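Local structure of signal recognition 54 kDa protein (Pyrococcus furiosus, 3DM5) at residues 30-35 with 55-60; 123-128 with 154-159; 214-219 with 233-238. The protein is an SRP54-type protein of the signal recognition particle, combining a helical bundle, a P-loop nucleotide-binding domain and a helical C-terminal region. All coordinates share one frame; numbering follows the deposited sequence.

Interaction 1. Residues 30-35 with 55-60. With SO4 (sulfate ion), chain F.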
loop_
_atom_site.group_PDB
_atom_site.type_symbol
_atom_site.label_atom_id
_atom_site.label_comp_id
_atom_site.label_asym_id
_atom_site.label_seq_id
_atom_site.Cartn_x
_atom_site.Cartn_y
_atom_site.Cartn_z
ATOM N N GLU A 30 -18.947 1.165 14.769
ATOM C CA GLU A 30 -17.846 0.738 13.907
ATOM C C GLU A 30 -18.084 1.082 12.441
ATOM O O GLU A 30 -17.153 1.429 11.700
ATOM C CB GLU A 30 -17.636 -0.762 14.013
ATOM C CG GLU A 30 -16.784 -1.297 12.869
ATOM C CD GLU A 30 -16.527 -2.784 12.970
ATOM O OE1 GLU A 30 -17.092 -3.432 13.879
ATOM O OE2 GLU A 30 -15.759 -3.304 12.132
ATOM N N LEU A 31 -19.334 0.929 12.022
ATOM C CA LEU A 31 -19.744 1.301 10.687
ATOM C C LEU A 31 -19.467 2.788 10.486
ATOM O O LEU A 31 -18.811 3.188 9.517
ATOM C CB LEU A 31 -21.236 1.030 10.508
ATOM C CG LEU A 31 -21.888 1.687 9.286
ATOM C CD1 LEU A 31 -21.535 0.945 7.984
ATOM C CD2 LEU A 31 -23.391 1.767 9.492
ATOM N N VAL A 32 -19.969 3.604 11.408
ATOM C CA VAL A 32 -19.812 5.046 11.294
ATOM C C VAL A 32 -18.333 5.421 11.200
ATOM O O VAL A 32 -17.938 6.268 10.392
ATOM C CB VAL A 32 -20.490 5.791 12.463
ATOM C CG1 VAL A 32 -19.858 7.166 12.664
ATOM C CG2 VAL A 32 -21.989 5.895 12.212
ATOM N N ARG A 33 -17.509 4.767 12.009
ATOM C CA ARG A 33 -16.088 5.060 12.003
ATOM C C ARG A 33 -15.403 4.537 10.743
ATOM O O ARG A 33 -14.481 5.165 10.221
ATOM C CB ARG A 33 -15.436 4.507 13.264
ATOM C CG ARG A 33 -15.882 5.236 14.518
ATOM C CD ARG A 33 -15.511 4.475 15.768
ATOM N NE ARG A 33 -15.799 5.242 16.978
ATOM C CZ ARG A 33 -15.941 4.689 18.179
ATOM N NH1 ARG A 33 -15.842 3.371 18.306
ATOM N NH2 ARG A 33 -16.188 5.439 19.246
ATOM N N ASP A 34 -15.852 3.389 10.248
ATOM C CA ASP A 34 -15.349 2.909 8.971
ATOM C C ASP A 34 -15.628 3.931 7.868
ATOM O O ASP A 34 -14.780 4.162 7.017
ATOM C CB ASP A 34 -15.921 1.535 8.608
ATOM C CG ASP A 34 -15.109 0.381 9.201
ATOM O OD1 ASP A 34 -14.081 0.646 9.869
ATOM O OD2 ASP A 34 -15.499 -0.792 8.992
ATOM N N ILE A 35 -16.802 4.561 7.901
ATOM C CA ILE A 35 -17.181 5.538 6.887
ATOM C C ILE A 35 -16.436 6.866 7.034
ATOM O O ILE A 35 -16.010 7.459 6.046
ATOM C CB ILE A 35 -18.699 5.798 6.876
ATOM C CG1 ILE A 35 -19.467 4.492 6.635
ATOM C CG2 ILE A 35 -19.061 6.839 5.804
ATOM C CD1 ILE A 35 -20.959 4.598 6.952
ATOM N N GLU A 55 -25.792 11.763 11.289
ATOM C CA GLU A 55 -27.138 11.476 10.812
ATOM C C GLU A 55 -27.315 9.971 10.602
ATOM O O GLU A 55 -28.353 9.392 10.947
ATOM C CB GLU A 55 -27.418 12.231 9.511
ATOM C CG GLU A 55 -28.694 11.808 8.805
ATOM C CD GLU A 55 -29.961 12.185 9.569
ATOM O OE1 GLU A 55 -31.068 11.835 9.093
ATOM O OE2 GLU A 55 -29.854 12.830 10.638
ATOM N N ILE A 56 -26.294 9.341 10.033
ATOM C CA ILE A 56 -26.331 7.902 9.812
ATOM C C ILE A 56 -26.392 7.161 11.135
ATOM O O ILE A 56 -27.192 6.250 11.290
ATOM C CB ILE A 56 -25.130 7.389 8.990
ATOM C CG1 ILE A 56 -25.144 8.000 7.589
ATOM C CG2 ILE A 56 -25.160 5.862 8.897
ATOM C CD1 ILE A 56 -24.093 7.404 6.658
ATOM N N GLN A 57 -25.550 7.564 12.082
ATOM C CA GLN A 57 -25.549 6.964 13.414
ATOM C C GLN A 57 -26.919 7.071 14.066
ATOM O O GLN A 57 -27.443 6.083 14.597
ATOM C CB GLN A 57 -24.531 7.655 14.311
ATOM C CG GLN A 57 -24.085 6.822 15.505
ATOM C CD GLN A 57 -22.969 7.503 16.270
ATOM O OE1 GLN A 57 -23.125 8.631 16.737
ATOM N NE2 GLN A 57 -21.829 6.830 16.389
ATOM N N ARG A 58 -27.474 8.281 14.019
ATOM C CA ARG A 58 -28.759 8.600 14.615
ATOM C C ARG A 58 -29.882 7.758 14.010
ATOM O O ARG A 58 -30.567 7.029 14.726
ATOM C CB ARG A 58 -29.031 10.094 14.455
ATOM C CG ARG A 58 -30.420 10.573 14.834
ATOM C CD ARG A 58 -30.644 11.982 14.287
ATOM N NE ARG A 58 -32.041 12.240 13.941
ATOM C CZ ARG A 58 -32.727 11.575 13.013
ATOM N NH1 ARG A 58 -32.158 10.579 12.342
ATOM N NH2 ARG A 58 -33.993 11.892 12.766
ATOM N N ARG A 59 -30.058 7.835 12.696
ATOM C CA ARG A 59 -31.084 7.035 12.030
ATOM C C ARG A 59 -30.964 5.533 12.320
ATOM O O ARG A 59 -31.967 4.847 12.465
ATOM C CB ARG A 59 -31.079 7.278 10.512
ATOM C CG ARG A 59 -31.425 8.699 10.094
ATOM C CD ARG A 59 -31.684 8.797 8.594
ATOM N NE ARG A 59 -32.690 7.830 8.160
ATOM C CZ ARG A 59 -32.891 7.468 6.896
ATOM N NH1 ARG A 59 -32.151 7.982 5.928
ATOM N NH2 ARG A 59 -33.829 6.583 6.599
ATOM N N ALA A 60 -29.746 5.014 12.389
ATOM C CA ALA A 60 -29.557 3.585 12.635
ATOM C C ALA A 60 -29.988 3.224 14.044
ATOM O O ALA A 60 -30.796 2.318 14.236
ATOM C CB ALA A 60 -28.101 3.176 12.406
HETATM S S SO4 F . -16.938 3.040 22.073
HETATM O O1 SO4 F . -16.717 2.115 20.959
HETATM O O2 SO4 F . -17.420 2.259 23.207
HETATM O O3 SO4 F . -15.707 3.726 22.444
HETATM O O4 SO4 F . -17.901 4.084 21.734
#
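The helical bundle near the N-terminus of this SRP54-type protein is packed here through Val32 and Ile35 of helix 25-41, which meet Gln57 and Ile56 of helix 46-62. One methyl of Val32 does the touching: Val32 CG2 lies 3.7 Å from Gln57 CB and 4.0 Å from Gln57 CG, so the valine presses on the aliphatic root of the glutamine and not on its amide. The two side chains cross at about a right angle. Gln57 has CG anti to its backbone N (chi1 -159°) and runs extended from there, which carries the amide beyond the methyl of Val32, leaving CB and CG as the touching atoms. One turn further along helix 25-41 the meeting is purely apolar and tip to tip, with Ile35 CD1 4.2 Å from Ile56 CD1. In the four-helix bundle of this family these two helices follow one another in the chain; both touch helix 71-86, where Leu31 and Ala60 rest on Ile75, and Ile35 of helix 25-41 also reaches Leu10 of helix 5-19. Arg33, extended from CG to NE, presents the edge of its guanidinium to a sulfate ion, probably from the crystallisation liquor. Arg33 NH1 donates to sulfate O1 at 3.1 Å along a nearly straight bond (164°), and Arg33 NH2 adds a weak, more bent bond to sulfate O4 at 3.3 Å. Gln226 of a second subunit also packs against Arg33.

Interaction 2. Residues 123-128 with 154-159. With SO4 (sulfate ion), chain C.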
loop_
_atom_site.group_PDB
_atom_site.type_symbol
_atom_site.label_atom_id
_atom_site.label_comp_id
_atom_site.label_asym_id
_atom_site.label_seq_id
_atom_site.Cartn_x
_atom_site.Cartn_y
_atom_site.Cartn_z
ATOM N N TYR A 123 -20.701 13.856 -26.895
ATOM C CA TYR A 123 -21.827 13.247 -26.207
ATOM C C TYR A 123 -23.122 13.590 -26.933
ATOM O O TYR A 123 -23.950 12.714 -27.187
ATOM C CB TYR A 123 -21.896 13.710 -24.738
ATOM C CG TYR A 123 -23.193 13.387 -24.019
ATOM C CD1 TYR A 123 -23.314 12.244 -23.252
ATOM C CD2 TYR A 123 -24.300 14.232 -24.098
ATOM C CE1 TYR A 123 -24.501 11.944 -22.585
ATOM C CE2 TYR A 123 -25.501 13.928 -23.430
ATOM C CZ TYR A 123 -25.584 12.783 -22.681
ATOM O OH TYR A 123 -26.743 12.454 -22.010
ATOM N N PHE A 124 -23.301 14.864 -27.261
ATOM C CA PHE A 124 -24.524 15.291 -27.922
ATOM C C PHE A 124 -24.638 14.844 -29.379
ATOM O O PHE A 124 -25.717 14.465 -29.828
ATOM C CB PHE A 124 -24.717 16.802 -27.804
ATOM C CG PHE A 124 -25.257 17.218 -26.485
ATOM C CD1 PHE A 124 -24.549 18.083 -25.663
ATOM C CD2 PHE A 124 -26.458 16.691 -26.037
ATOM C CE1 PHE A 124 -25.067 18.456 -24.416
ATOM C CE2 PHE A 124 -26.978 17.056 -24.792
ATOM C CZ PHE A 124 -26.285 17.943 -23.984
ATOM N N GLN A 125 -23.533 14.901 -30.109
ATOM C CA GLN A 125 -23.517 14.455 -31.499
ATOM C C GLN A 125 -23.843 12.963 -31.649
ATOM O O GLN A 125 -24.671 12.576 -32.465
ATOM C CB GLN A 125 -22.168 14.763 -32.142
ATOM C CG GLN A 125 -22.199 14.587 -33.622
ATOM C CD GLN A 125 -21.093 13.672 -34.118
ATOM O OE1 GLN A 125 -20.484 12.942 -33.343
ATOM N NE2 GLN A 125 -20.838 13.705 -35.419
ATOM N N LYS A 126 -23.179 12.132 -30.860
ATOM C CA LYS A 126 -23.528 10.720 -30.755
ATOM C C LYS A 126 -25.028 10.498 -30.624
ATOM O O LYS A 126 -25.523 9.434 -30.978
ATOM C CB LYS A 126 -22.853 10.088 -29.533
ATOM C CG LYS A 126 -21.607 9.297 -29.837
ATOM C CD LYS A 126 -21.314 8.343 -28.690
ATOM C CE LYS A 126 -20.519 7.133 -29.160
ATOM N NZ LYS A 126 -20.854 5.907 -28.371
ATOM N N ARG A 127 -25.746 11.476 -30.086
ATOM C CA ARG A 127 -27.165 11.277 -29.802
ATOM C C ARG A 127 -28.046 12.008 -30.808
ATOM O O ARG A 127 -29.207 12.327 -30.524
ATOM C CB ARG A 127 -27.506 11.679 -28.363
ATOM C CG ARG A 127 -26.686 10.925 -27.335
ATOM C CD ARG A 127 -27.223 11.072 -25.918
ATOM N NE ARG A 127 -26.611 10.115 -25.003
ATOM C CZ ARG A 127 -25.323 9.774 -25.010
ATOM N NH1 ARG A 127 -24.476 10.337 -25.851
ATOM N NH2 ARG A 127 -24.878 8.879 -24.155
ATOM N N GLY A 128 -27.481 12.266 -31.985
ATOM C CA GLY A 128 -28.248 12.804 -33.095
ATOM C C GLY A 128 -28.372 14.310 -33.212
ATOM O O GLY A 128 -29.162 14.804 -34.008
ATOM N N TYR A 154 -15.136 13.751 -36.062
ATOM C CA TYR A 154 -16.578 13.622 -35.928
ATOM C C TYR A 154 -17.286 14.642 -36.794
ATOM O O TYR A 154 -18.510 14.683 -36.844
ATOM C CB TYR A 154 -16.994 13.702 -34.456
ATOM C CG TYR A 154 -16.225 12.716 -33.605
ATOM C CD1 TYR A 154 -16.555 11.362 -33.598
ATOM C CD2 TYR A 154 -15.150 13.134 -32.835
ATOM C CE1 TYR A 154 -15.837 10.458 -32.830
ATOM C CE2 TYR A 154 -14.430 12.245 -32.071
ATOM C CZ TYR A 154 -14.773 10.911 -32.073
ATOM O OH TYR A 154 -14.054 10.040 -31.301
ATOM N N HIS A 155 -16.502 15.441 -37.511
ATOM C CA HIS A 155 -17.051 16.489 -38.375
ATOM C C HIS A 155 -17.852 17.528 -37.590
ATOM O O HIS A 155 -18.645 18.272 -38.154
ATOM C CB HIS A 155 -17.908 15.879 -39.481
ATOM C CG HIS A 155 -17.169 14.904 -40.335
ATOM N ND1 HIS A 155 -16.198 15.293 -41.234
ATOM C CD2 HIS A 155 -17.248 13.555 -40.424
ATOM C CE1 HIS A 155 -15.710 14.225 -41.840
ATOM N NE2 HIS A 155 -16.331 13.158 -41.368
ATOM N N ILE A 156 -17.633 17.564 -36.283
ATOM C CA ILE A 156 -18.184 18.601 -35.454
ATOM C C ILE A 156 -17.408 19.875 -35.711
ATOM O O ILE A 156 -16.199 19.926 -35.485
ATOM C CB ILE A 156 -18.104 18.232 -33.969
ATOM C CG1 ILE A 156 -18.952 16.990 -33.706
ATOM C CG2 ILE A 156 -18.596 19.385 -33.106
ATOM C CD1 ILE A 156 -18.873 16.470 -32.280
ATOM N N GLU A 157 -18.115 20.895 -36.192
ATOM C CA GLU A 157 -17.501 22.184 -36.466
ATOM C C GLU A 157 -16.900 22.857 -35.241
ATOM O O GLU A 157 -17.509 22.919 -34.177
ATOM C CB GLU A 157 -18.498 23.146 -37.123
ATOM C CG GLU A 157 -18.119 24.605 -36.932
ATOM C CD GLU A 157 -18.655 25.507 -38.023
ATOM O OE1 GLU A 157 -19.712 25.173 -38.607
ATOM O OE2 GLU A 157 -18.005 26.547 -38.291
ATOM N N VAL A 158 -15.696 23.379 -35.429
ATOM C CA VAL A 158 -15.012 24.161 -34.420
ATOM C C VAL A 158 -14.722 25.549 -34.993
ATOM O O VAL A 158 -13.800 25.699 -35.803
ATOM C CB VAL A 158 -13.654 23.501 -34.022
ATOM C CG1 VAL A 158 -12.899 24.346 -33.011
ATOM C CG2 VAL A 158 -13.870 22.120 -33.486
ATOM N N PHE A 159 -15.497 26.556 -34.572
ATOM C CA PHE A 159 -15.239 27.954 -34.947
ATOM C C PHE A 159 -14.148 28.529 -34.075
ATOM O O PHE A 159 -14.188 28.389 -32.863
ATOM C CB PHE A 159 -16.495 28.830 -34.792
ATOM C CG PHE A 159 -16.240 30.302 -35.038
ATOM C CD1 PHE A 159 -16.579 30.882 -36.249
ATOM C CD2 PHE A 159 -15.628 31.098 -34.069
ATOM C CE1 PHE A 159 -16.331 32.222 -36.491
ATOM C CE2 PHE A 159 -15.371 32.451 -34.303
ATOM C CZ PHE A 159 -15.725 33.012 -35.520
HETATM S S SO4 C . -22.324 6.670 -24.956
HETATM O O1 SO4 C . -23.344 6.558 -26.003
HETATM O O2 SO4 C . -22.858 6.141 -23.704
HETATM O O3 SO4 C . -21.142 5.895 -25.336
HETATM O O4 SO4 C . -21.956 8.078 -24.777
#
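Where helix 113-125 of the P-loop nucleotide-binding domain comes to an end, Gln125 reaches across to Tyr154 and Ile156, which lead into strand 157-159. Its CG stands anti to the backbone N (chi1 -168°), and a bend at chi2 turns the amide over the loop. The aliphatic part rests on isoleucine: Gln125 CB lies 3.7 Å from Ile156 CD1, and Gln125 CG 4.0 Å from Ile156 CG1. At the amide, Gln125 OE1 is 3.7 Å from Tyr154 CB, and the amide plane is turned 80° from the tyrosine ring. Gln125 NE2 comes within 2.9 Å of Tyr154 O, but the angle is too poor for a hydrogen bond; OE1 is instead bonded to Arg122. In the mostly parallel sheet of this alpha/beta domain, strand 157-159 is outermost within the chain and runs parallel to strand 131-135, where Ile156 also touches Val133. The helix itself stops in a Schellman motif, with Gly128 as the C-prime residue at positive phi: Tyr129 N is bonded to Phe124 O, and Gly128 N to Gln125 O. Within the same turn, Lys126 and Arg127 converge on a sulfate ion, probably from the crystallisation liquor: Lys126 NZ meets sulfate O3 at 3.0 Å, and Arg127 NH2 donates to sulfate O4 at 3.1 Å from the guanidinium edge. Arg127 NH1 turns back to Tyr123 O at 2.8 Å in a bent bond (132°), the oxygen lying somewhat out of the guanidinium plane, while Tyr123 CE1 lies over the centre of one face. A third subunit approaches here too, with Arg400 of that chain donating to Arg127 O.

Interaction 3. Residues 214-219 with 233-238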
loop_
_atom_site.group_PDB
_atom_site.type_symbol
_atom_site.label_atom_id
_atom_site.label_comp_id
_atom_site.label_asym_id
_atom_site.label_seq_id
_atom_site.Cartn_x
_atom_site.Cartn_y
_atom_site.Cartn_z
ATOM N N HIS A 214 -28.013 29.400 -22.673
ATOM C CA HIS A 214 -28.971 28.632 -21.893
ATOM C C HIS A 214 -28.397 28.210 -20.539
ATOM O O HIS A 214 -29.127 28.083 -19.567
ATOM C CB HIS A 214 -29.451 27.385 -22.643
ATOM C CG HIS A 214 -30.234 26.450 -21.777
ATOM N ND1 HIS A 214 -29.794 25.185 -21.454
ATOM C CD2 HIS A 214 -31.411 26.614 -21.123
ATOM C CE1 HIS A 214 -30.672 24.599 -20.657
ATOM N NE2 HIS A 214 -31.663 25.448 -20.444
ATOM N N GLU A 215 -27.088 27.991 -20.484
ATOM C CA GLU A 215 -26.466 27.470 -19.278
ATOM C C GLU A 215 -24.990 27.836 -19.192
ATOM O O GLU A 215 -24.297 27.924 -20.204
ATOM C CB GLU A 215 -26.644 25.952 -19.207
ATOM C CG GLU A 215 -26.401 25.374 -17.851
ATOM C CD GLU A 215 -27.142 24.062 -17.629
ATOM O OE1 GLU A 215 -28.261 23.896 -18.172
ATOM O OE2 GLU A 215 -26.610 23.199 -16.900
ATOM N N VAL A 216 -24.513 28.056 -17.974
ATOM C CA VAL A 216 -23.101 28.310 -17.784
ATOM C C VAL A 216 -22.523 27.147 -16.985
ATOM O O VAL A 216 -23.042 26.805 -15.931
ATOM C CB VAL A 216 -22.861 29.653 -17.102
ATOM C CG1 VAL A 216 -21.400 29.842 -16.779
ATOM C CG2 VAL A 216 -23.342 30.761 -18.005
ATOM N N ILE A 217 -21.482 26.514 -17.520
ATOM C CA ILE A 217 -20.947 25.287 -16.930
ATOM C C ILE A 217 -19.508 25.492 -16.523
ATOM O O ILE A 217 -18.644 25.756 -17.361
ATOM C CB ILE A 217 -20.991 24.104 -17.898
ATOM C CG1 ILE A 217 -22.419 23.785 -18.309
ATOM C CG2 ILE A 217 -20.404 22.887 -17.252
ATOM C CD1 ILE A 217 -22.503 22.703 -19.371
ATOM N N LEU A 218 -19.271 25.403 -15.218
ATOM C CA LEU A 218 -17.937 25.518 -14.647
ATOM C C LEU A 218 -17.314 24.122 -14.569
ATOM O O LEU A 218 -17.932 23.170 -14.080
ATOM C CB LEU A 218 -18.002 26.152 -13.259
ATOM C CG LEU A 218 -16.643 26.138 -12.544
ATOM C CD1 LEU A 218 -15.604 26.894 -13.391
ATOM C CD2 LEU A 218 -16.737 26.674 -11.116
ATOM N N VAL A 219 -16.102 24.008 -15.088
ATOM C CA VAL A 219 -15.372 22.747 -15.135
ATOM C C VAL A 219 -14.344 22.736 -14.009
ATOM O O VAL A 219 -13.442 23.550 -13.980
ATOM C CB VAL A 219 -14.699 22.583 -16.505
ATOM C CG1 VAL A 219 -13.814 21.355 -16.522
ATOM C CG2 VAL A 219 -15.764 22.495 -17.587
ATOM N N LEU A 233 -18.912 27.565 -5.094
ATOM C CA LEU A 233 -19.743 28.524 -4.396
ATOM C C LEU A 233 -19.654 29.911 -5.026
ATOM O O LEU A 233 -20.686 30.553 -5.251
ATOM C CB LEU A 233 -19.351 28.601 -2.924
ATOM C CG LEU A 233 -20.518 28.637 -1.930
ATOM C CD1 LEU A 233 -20.157 29.423 -0.694
ATOM C CD2 LEU A 233 -21.757 29.213 -2.559
ATOM N N ALA A 234 -18.431 30.385 -5.283
ATOM C CA ALA A 234 -18.265 31.715 -5.876
ATOM C C ALA A 234 -18.970 31.765 -7.226
ATOM O O ALA A 234 -19.719 32.691 -7.513
ATOM C CB ALA A 234 -16.797 32.106 -6.007
ATOM N N PHE A 235 -18.729 30.751 -8.047
ATOM C CA PHE A 235 -19.397 30.608 -9.327
ATOM C C PHE A 235 -20.928 30.616 -9.195
ATOM O O PHE A 235 -21.605 31.414 -9.838
ATOM C CB PHE A 235 -18.917 29.312 -9.988
ATOM C CG PHE A 235 -19.640 28.958 -11.259
ATOM C CD1 PHE A 235 -19.298 29.559 -12.461
ATOM C CD2 PHE A 235 -20.639 27.996 -11.252
ATOM C CE1 PHE A 235 -19.955 29.218 -13.632
ATOM C CE2 PHE A 235 -21.297 27.650 -12.403
ATOM C CZ PHE A 235 -20.964 28.258 -13.598
ATOM N N LYS A 236 -21.464 29.721 -8.368
ATOM C CA LYS A 236 -22.907 29.580 -8.208
ATOM C C LYS A 236 -23.576 30.887 -7.788
ATOM O O LYS A 236 -24.789 31.056 -7.942
ATOM C CB LYS A 236 -23.224 28.504 -7.168
ATOM C CG LYS A 236 -24.705 28.216 -7.018
ATOM C CD LYS A 236 -25.033 27.496 -5.704
ATOM C CE LYS A 236 -26.543 27.509 -5.479
ATOM N NZ LYS A 236 -27.005 26.632 -4.373
ATOM N N GLU A 237 -22.778 31.800 -7.248
ATOM C CA GLU A 237 -23.272 33.088 -6.789
ATOM C C GLU A 237 -23.176 34.163 -7.883
ATOM O O GLU A 237 -23.845 35.177 -7.806
ATOM C CB GLU A 237 -22.510 33.528 -5.541
ATOM C CG GLU A 237 -23.000 32.851 -4.222
ATOM C CD GLU A 237 -22.015 33.043 -3.045
ATOM O OE1 GLU A 237 -20.862 33.504 -3.269
ATOM O OE2 GLU A 237 -22.394 32.721 -1.897
ATOM N N ALA A 238 -22.355 33.928 -8.898
ATOM C CA ALA A 238 -22.189 34.859 -10.016
ATOM C C ALA A 238 -23.073 34.539 -11.216
ATOM O O ALA A 238 -22.925 35.140 -12.268
ATOM C CB ALA A 238 -20.708 34.914 -10.458
#
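Val216 is the first residue of strand 215-219 to meet Phe235, the single side chain through which helix 233-237 grips the strand. Val216 CG1, anti to the backbone N (chi1 174°), lies 3.5 Å from Phe235 CE1. The carbonyl of the same residue comes up to the ring's edge, Val216 O being 3.4 Å from Phe235 CZ. Ile217 turns its side chain to the other face of the sheet, where it touches Ser243 and Ile245. With Leu218 the strand returns to the helix side: Leu218 CB sits squarely over the ring, 3.5 Å from the centroid of Phe235 and 4° off its normal, a CH-pi contact. Leu218 CD2 then continues to Phe235 CB at 3.6 Å, the two side chains sliding past each other in opposite directions. Met204 of helix 198-211 and Val106 of strand 101-106 also touch Phe235, completing a buried apolar setting. The axes of segments 215-219 and 233-237 approach to 10.0 Å and run nearly antiparallel (169°), as expected of the first half of a beta-alpha-beta crossover, here leading from strand 215-221 through helix 228-237 to strand 242-247 in a P-loop NTPase fold.

The three contacts follow one another along the chain without interleaving. Interaction 1 lies in the helical bundle, its centre about 46 Å from that of interaction 2 and about 33 Å from that of interaction 3, and it joins helix to helix. Interactions 2 and 3 both belong to the P-loop domain and reach the same sheet, with centres about 24 Å apart and nearest atoms about 7 Å apart. They serve different parts of it: 154-159 leads into an outermost strand, whereas strand 215-221 is interior, between strands 101-106 and 242-247. The bundle and the nucleotide-binding domain are thus packed by separate sets of residues, with none of the three contacts touching another.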